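Local coordinates for lipoprotein (Streptococcus pneumoniae, PDB 3CX3) that binds a zinc ion and probably delivers it to an ABC transporter for uptake, as a surface-anchored lipoprotein, at residues 179-184 / 227-233; 119-123 / 256-260. All coordinates share one frame; numbering follows the deposited sequence.

Overall arrangement
Both contacts are buried and both end at the same zinc ion, but they hold different parts of the fold. Interaction 1 joins two neighbouring strands of the parallel sheet 198-200, 180-182, 230-232, 252-254, its centre about 17 Å from the centre of the chain. Interaction 2 joins two loops, its centre about 2 Å from the centre of the chain. Interaction 1 rests on backbone bonding, apolar packing and a histidine-carboxylate hydrogen bond. Interaction 2 rests on the metal, one indole hydrogen bond and a small leucine contact. They meet at the site: His184 shares the zinc with His120 and Glu259, and Glu233 packs on Pro257.

Interaction 1 (179-184 / 227-233); sequences TFVTQH and VKTIFTE. With ZN (zinc ion), chain E.
His184 and Glu233 meet beside the zinc ion. His184 binds the metal through NE2 at 2.1 Å, and His44, His120 and Glu259 complete the site. On the other side of the ring, His184 ND1 donates to Glu233 OE2 at 3.2 Å. The carboxylate oxygen lies in the imidazole plane, but the N-H is bent from a straight line, with an angle of 138°. The carboxylate plane stands nearly perpendicular to the ring. With the metal, this bond helps to hold the ring's rotation, and it probably makes NE2 a stronger ligand. Thr182 OG1 donates to His184 O at 2.6 Å, tying Thr182 to the backbone of the metal-binding residue.

Gln183 reaches across next to it. Its CG lies opposite the backbone N (chi1 -170°), which carries the amide over to the other segment. There Gln183 OE1 accepts from the backbone N of Glu233 at 3.3 Å, with the donor well above the amide plane. Gln183 OE1 also rests on CB and CG2 of Thr232.

Behind these side chains, the two strands run parallel. Phe231 N donates to Val181 O at 2.7 Å in a nearly straight bond. On one side of the sheet, CG1 and CG2 of Val181 spread apart, to Val227 CG1 at 3.6 Å and Ile230 CG2 at 3.7 Å. On the other side lies Phe231, whose ring edge takes Phe180 CB. Leu279 of helix 268-281 packs against both phenylalanines. Helix 239-245 covers Ile230.

Strands 180-182 and 230-232 are the middle pair of a four-stranded parallel sheet of order 2-1-3-4. The first leads to the ligand His184, the second to its second-shell partner Glu233. A metal ligand just beyond such a strand is characteristic of the solute-binding proteins of metal ABC transporters.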
loop_
_atom_site.group_PDB
_atom_site.type_symbol
_atom_site.label_atom_id
_atom_site.label_comp_id
_atom_site.label_asym_id
_atom_site.label_seq_id
_atom_site.Cartn_x
_atom_site.Cartn_y
_atom_site.Cartn_z
ATOM N N THR A 179 -9.319 -14.520 -12.517
ATOM C CA THR A 179 -8.346 -14.885 -11.489
ATOM C C THR A 179 -6.920 -14.441 -11.789
ATOM O O THR A 179 -6.503 -14.423 -12.951
ATOM C CB THR A 179 -8.313 -16.409 -11.269
ATOM O OG1 THR A 179 -9.538 -16.992 -11.702
ATOM C CG2 THR A 179 -8.129 -16.729 -9.808
ATOM N N PHE A 180 -6.183 -14.087 -10.728
ATOM C CA PHE A 180 -4.722 -13.907 -10.805
ATOM C C PHE A 180 -4.003 -14.365 -9.539
ATOM O O PHE A 180 -4.601 -14.456 -8.472
ATOM C CB PHE A 180 -4.320 -12.468 -11.224
ATOM C CG PHE A 180 -4.812 -11.387 -10.297
ATOM C CD1 PHE A 180 -6.163 -11.000 -10.291
ATOM C CD2 PHE A 180 -3.933 -10.739 -9.441
ATOM C CE1 PHE A 180 -6.629 -9.990 -9.437
ATOM C CE2 PHE A 180 -4.391 -9.733 -8.580
ATOM C CZ PHE A 180 -5.756 -9.355 -8.591
ATOM N N VAL A 181 -2.716 -14.673 -9.673
ATOM C CA VAL A 181 -1.879 -15.057 -8.516
ATOM C C VAL A 181 -0.611 -14.220 -8.330
ATOM O O VAL A 181 0.204 -14.033 -9.258
ATOM C CB VAL A 181 -1.642 -16.611 -8.377
ATOM C CG1 VAL A 181 -1.946 -17.338 -9.655
ATOM C CG2 VAL A 181 -0.253 -16.937 -7.867
ATOM N N THR A 182 -0.493 -13.715 -7.097
ATOM C CA THR A 182 0.480 -12.694 -6.725
ATOM C C THR A 182 1.368 -13.230 -5.633
ATOM O O THR A 182 1.025 -14.220 -4.971
ATOM C CB THR A 182 -0.197 -11.415 -6.169
ATOM O OG1 THR A 182 -0.729 -11.689 -4.869
ATOM C CG2 THR A 182 -1.291 -10.908 -7.079
ATOM N N GLN A 183 2.491 -12.550 -5.417
ATOM C CA GLN A 183 3.524 -13.050 -4.531
ATOM C C GLN A 183 3.125 -13.112 -3.055
ATOM O O GLN A 183 3.381 -14.129 -2.392
ATOM C CB GLN A 183 4.820 -12.280 -4.719
ATOM C CG GLN A 183 5.936 -12.949 -3.993
ATOM C CD GLN A 183 7.259 -12.283 -4.226
ATOM O OE1 GLN A 183 7.848 -12.382 -5.311
ATOM N NE2 GLN A 183 7.753 -11.614 -3.196
ATOM N N HIS A 184 2.534 -12.033 -2.532
ATOM C CA HIS A 184 1.744 -12.152 -1.297
ATOM C C HIS A 184 0.340 -11.585 -1.428
ATOM O O HIS A 184 -0.002 -11.034 -2.462
ATOM C CB HIS A 184 2.491 -11.633 -0.081
ATOM C CG HIS A 184 2.472 -10.147 0.091
ATOM N ND1 HIS A 184 3.277 -9.296 -0.645
ATOM C CD2 HIS A 184 1.811 -9.369 0.985
ATOM C CE1 HIS A 184 3.081 -8.055 -0.233
ATOM N NE2 HIS A 184 2.191 -8.070 0.747
ATOM N N VAL A 227 -4.252 -20.439 -15.053
ATOM C CA VAL A 227 -3.525 -19.173 -14.853
ATOM C C VAL A 227 -2.139 -19.312 -15.455
ATOM O O VAL A 227 -1.531 -20.383 -15.379
ATOM C CB VAL A 227 -3.423 -18.770 -13.342
ATOM C CG1 VAL A 227 -2.569 -17.516 -13.163
ATOM C CG2 VAL A 227 -4.825 -18.572 -12.724
ATOM N N LYS A 228 -1.644 -18.222 -16.026
ATOM C CA LYS A 228 -0.570 -18.273 -17.007
ATOM C C LYS A 228 0.662 -17.554 -16.503
ATOM O O LYS A 228 1.786 -17.898 -16.859
ATOM C CB LYS A 228 -1.040 -17.614 -18.304
ATOM C CG LYS A 228 -2.186 -18.346 -19.016
ATOM C CD LYS A 228 -2.687 -17.562 -20.250
ATOM C CE LYS A 228 -3.375 -18.507 -21.286
ATOM N NZ LYS A 228 -4.053 -17.711 -22.399
ATOM N N THR A 229 0.434 -16.548 -15.666
ATOM C CA THR A 229 1.488 -15.721 -15.121
ATOM C C THR A 229 1.322 -15.705 -13.610
ATOM O O THR A 229 0.237 -15.443 -13.106
ATOM C CB THR A 229 1.395 -14.271 -15.693
ATOM O OG1 THR A 229 1.589 -14.297 -17.116
ATOM C CG2 THR A 229 2.423 -13.355 -15.067
ATOM N N ILE A 230 2.390 -16.024 -12.891
ATOM C CA ILE A 230 2.435 -15.705 -11.480
ATOM C C ILE A 230 3.089 -14.325 -11.395
ATOM O O ILE A 230 4.084 -14.060 -12.079
ATOM C CB ILE A 230 3.146 -16.798 -10.624
ATOM C CG1 ILE A 230 4.444 -17.270 -11.276
ATOM C CG2 ILE A 230 2.221 -18.009 -10.414
ATOM C CD1 ILE A 230 5.215 -18.272 -10.441
ATOM N N PHE A 231 2.488 -13.430 -10.619
ATOM C CA PHE A 231 3.010 -12.080 -10.478
ATOM C C PHE A 231 3.927 -11.947 -9.251
ATOM O O PHE A 231 3.458 -11.920 -8.113
ATOM C CB PHE A 231 1.871 -11.057 -10.396
ATOM C CG PHE A 231 1.107 -10.874 -11.678
ATOM C CD1 PHE A 231 1.668 -10.180 -12.754
ATOM C CD2 PHE A 231 -0.194 -11.369 -11.803
ATOM C CE1 PHE A 231 0.942 -9.989 -13.950
ATOM C CE2 PHE A 231 -0.933 -11.195 -12.995
ATOM C CZ PHE A 231 -0.362 -10.494 -14.065
ATOM N N THR A 232 5.236 -11.867 -9.491
ATOM C CA THR A 232 6.187 -11.625 -8.415
ATOM C C THR A 232 6.417 -10.143 -8.232
ATOM O O THR A 232 5.849 -9.332 -8.951
ATOM C CB THR A 232 7.554 -12.293 -8.670
ATOM O OG1 THR A 232 7.988 -12.030 -10.012
ATOM C CG2 THR A 232 7.472 -13.779 -8.439
ATOM N N GLU A 233 7.231 -9.806 -7.238
ATOM C CA GLU A 233 7.831 -8.482 -7.130
ATOM C C GLU A 233 9.325 -8.588 -7.427
ATOM O O GLU A 233 9.838 -9.663 -7.746
ATOM C CB GLU A 233 7.637 -7.903 -5.730
ATOM C CG GLU A 233 6.234 -8.025 -5.152
ATOM C CD GLU A 233 6.267 -8.379 -3.671
ATOM O OE1 GLU A 233 7.391 -8.494 -3.129
ATOM O OE2 GLU A 233 5.191 -8.552 -3.048
HETATM ZN ZN ZN E . 1.684 -6.395 1.874
HETATM O O HOH W 1 -1.671 -14.229 -12.205
#

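Interaction 2 (119-123 / 256-260); sequences PHTWL and NPLES. With ZN (zinc ion), chain E.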
loop_
_atom_site.group_PDB
_atom_site.type_symbol
_atom_site.label_atom_id
_atom_site.label_comp_id
_atom_site.label_asym_id
_atom_site.label_seq_id
_atom_site.Cartn_x
_atom_site.Cartn_y
_atom_site.Cartn_z
ATOM N N PRO A 119 -4.829 -4.903 5.559
ATOM C CA PRO A 119 -4.510 -3.479 5.554
ATOM C C PRO A 119 -4.398 -2.820 4.178
ATOM O O PRO A 119 -4.188 -1.600 4.106
ATOM C CB PRO A 119 -3.121 -3.451 6.209
ATOM C CG PRO A 119 -2.478 -4.761 5.813
ATOM C CD PRO A 119 -3.622 -5.747 5.735
ATOM N N HIS A 120 -4.539 -3.614 3.112
ATOM C CA HIS A 120 -3.930 -3.313 1.795
ATOM C C HIS A 120 -4.794 -2.433 0.925
ATOM O O HIS A 120 -4.741 -2.445 -0.314
ATOM C CB HIS A 120 -3.651 -4.585 1.049
ATOM C CG HIS A 120 -2.369 -5.234 1.415
ATOM N ND1 HIS A 120 -2.315 -6.338 2.242
ATOM C CD2 HIS A 120 -1.087 -4.983 1.019
ATOM C CE1 HIS A 120 -1.050 -6.733 2.347
ATOM N NE2 HIS A 120 -0.284 -5.925 1.619
ATOM N N THR A 121 -5.573 -1.648 1.622
ATOM C CA THR A 121 -6.401 -0.619 1.079
ATOM C C THR A 121 -5.784 0.153 -0.101
ATOM O O THR A 121 -6.315 0.112 -1.208
ATOM C CB THR A 121 -6.796 0.227 2.264
ATOM O OG1 THR A 121 -8.152 -0.091 2.639
ATOM C CG2 THR A 121 -6.568 1.677 2.026
ATOM N N TRP A 122 -4.632 0.786 0.119
ATOM C CA TRP A 122 -4.106 1.803 -0.770
ATOM C C TRP A 122 -4.147 1.473 -2.264
ATOM O O TRP A 122 -4.025 2.375 -3.092
ATOM C CB TRP A 122 -2.690 2.189 -0.330
ATOM C CG TRP A 122 -1.675 1.070 -0.355
ATOM C CD1 TRP A 122 -0.872 0.742 -1.383
ATOM C CD2 TRP A 122 -1.341 0.168 0.722
ATOM N NE1 TRP A 122 -0.057 -0.320 -1.049
ATOM C CE2 TRP A 122 -0.315 -0.687 0.243
ATOM C CE3 TRP A 122 -1.805 0.003 2.037
ATOM C CZ2 TRP A 122 0.258 -1.702 1.032
ATOM C CZ3 TRP A 122 -1.240 -1.010 2.832
ATOM C CH2 TRP A 122 -0.214 -1.847 2.322
ATOM N N LEU A 123 -4.355 0.193 -2.587
ATOM C CA LEU A 123 -4.314 -0.353 -3.955
ATOM C C LEU A 123 -5.646 -0.279 -4.654
ATOM O O LEU A 123 -5.780 -0.606 -5.833
ATOM C CB LEU A 123 -3.867 -1.811 -3.921
ATOM C CG LEU A 123 -2.370 -2.017 -3.652
ATOM C CD1 LEU A 123 -2.065 -3.518 -3.576
ATOM C CD2 LEU A 123 -1.476 -1.294 -4.704
ATOM N N ASN A 256 3.682 -4.589 -8.722
ATOM C CA ASN A 256 4.035 -3.818 -7.509
ATOM C C ASN A 256 2.859 -3.529 -6.542
ATOM O O ASN A 256 1.872 -2.867 -6.913
ATOM C CB ASN A 256 4.676 -2.482 -7.881
ATOM C CG ASN A 256 5.886 -2.124 -7.020
ATOM O OD1 ASN A 256 6.933 -1.708 -7.552
ATOM N ND2 ASN A 256 5.748 -2.238 -5.707
ATOM N N PRO A 257 2.980 -4.006 -5.294
ATOM C CA PRO A 257 1.984 -3.703 -4.272
ATOM C C PRO A 257 2.285 -2.346 -3.600
ATOM O O PRO A 257 1.588 -1.961 -2.633
ATOM C CB PRO A 257 2.138 -4.857 -3.287
ATOM C CG PRO A 257 3.547 -5.321 -3.389
ATOM C CD PRO A 257 4.069 -4.872 -4.775
ATOM N N LEU A 258 3.303 -1.648 -4.125
ATOM C CA LEU A 258 3.737 -0.316 -3.684
ATOM C C LEU A 258 4.212 -0.198 -2.237
ATOM O O LEU A 258 4.225 0.876 -1.657
ATOM C CB LEU A 258 2.696 0.753 -4.012
ATOM C CG LEU A 258 2.118 0.729 -5.429
ATOM C CD1 LEU A 258 0.857 1.603 -5.506
ATOM C CD2 LEU A 258 3.117 1.130 -6.509
ATOM N N GLU A 259 4.642 -1.310 -1.676
ATOM C CA GLU A 259 5.174 -1.334 -0.330
ATOM C C GLU A 259 6.591 -0.759 -0.245
ATOM O O GLU A 259 6.927 -0.064 0.718
ATOM C CB GLU A 259 5.103 -2.753 0.208
ATOM C CG GLU A 259 3.706 -3.165 0.644
ATOM C CD GLU A 259 3.565 -4.652 0.713
ATOM O OE1 GLU A 259 4.561 -5.320 1.048
ATOM O OE2 GLU A 259 2.470 -5.160 0.401
ATOM N N SER A 260 7.416 -1.075 -1.244
ATOM C CA SER A 260 8.646 -0.334 -1.510
ATOM C C SER A 260 8.290 0.805 -2.453
ATOM O O SER A 260 7.199 0.833 -3.044
ATOM C CB SER A 260 9.676 -1.233 -2.193
ATOM O OG SER A 260 9.975 -2.375 -1.406
HETATM ZN ZN ZN E . 1.684 -6.395 1.874
#
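Trp122 reaches over to Pro257 with the single hydrogen bond that links the two segments directly. Trp122 NE1 donates to Pro257 O at 2.8 Å, with an N-H...O angle of 164°. The oxygen lies close to the indole plane, at the ring edge. Trp122 CG sits between its backbone N and carbonyl carbon (chi1 61°), which swings the indole across to the 256-260 loop. The bond satisfies a buried N-H and holds the loop that carries Glu259.

The metal makes the second link. His120 NE2 to zinc is 2.0 Å and Glu259 OE2 to zinc is 2.1 Å. Glu259 reaches the ion with a chain extended beyond CG. Glu259 OE1 lies farther from the zinc, at 3.2 Å, so Glu259 binds through OE2, as a one-oxygen ligand. The imidazole and carboxylate planes are turned 41° apart. NE2 and OE2 approach each other because they share the metal, not through a hydrogen bond. His44 and His184 fill the two remaining positions. On the far side of its ring, His120 is hydrogen-bonded through ND1 to Asp118 OD1, a second-shell carboxylate that orients the imidazole.

Apolar contacts flank the indole bond. Glu259 CG meets the edge of the Trp122 ring at CZ2, 3.8 Å away. Leu123 CD2 touches Leu258 CD1 at 3.8 Å, the two side chains crossing at a slant. Leu272 of helix 268-281 packs against Leu123, and Tyr268 of the same helix against Leu258. His65 and Phe17 meet Trp122 edge-to-face.

One segment precedes helix 125-142 and the other follows strand 252-254. Together they bring a histidine and a glutamate to the metal, consistent with the zinc-uptake family of this protein: a zinc site of three histidines and one carboxylate.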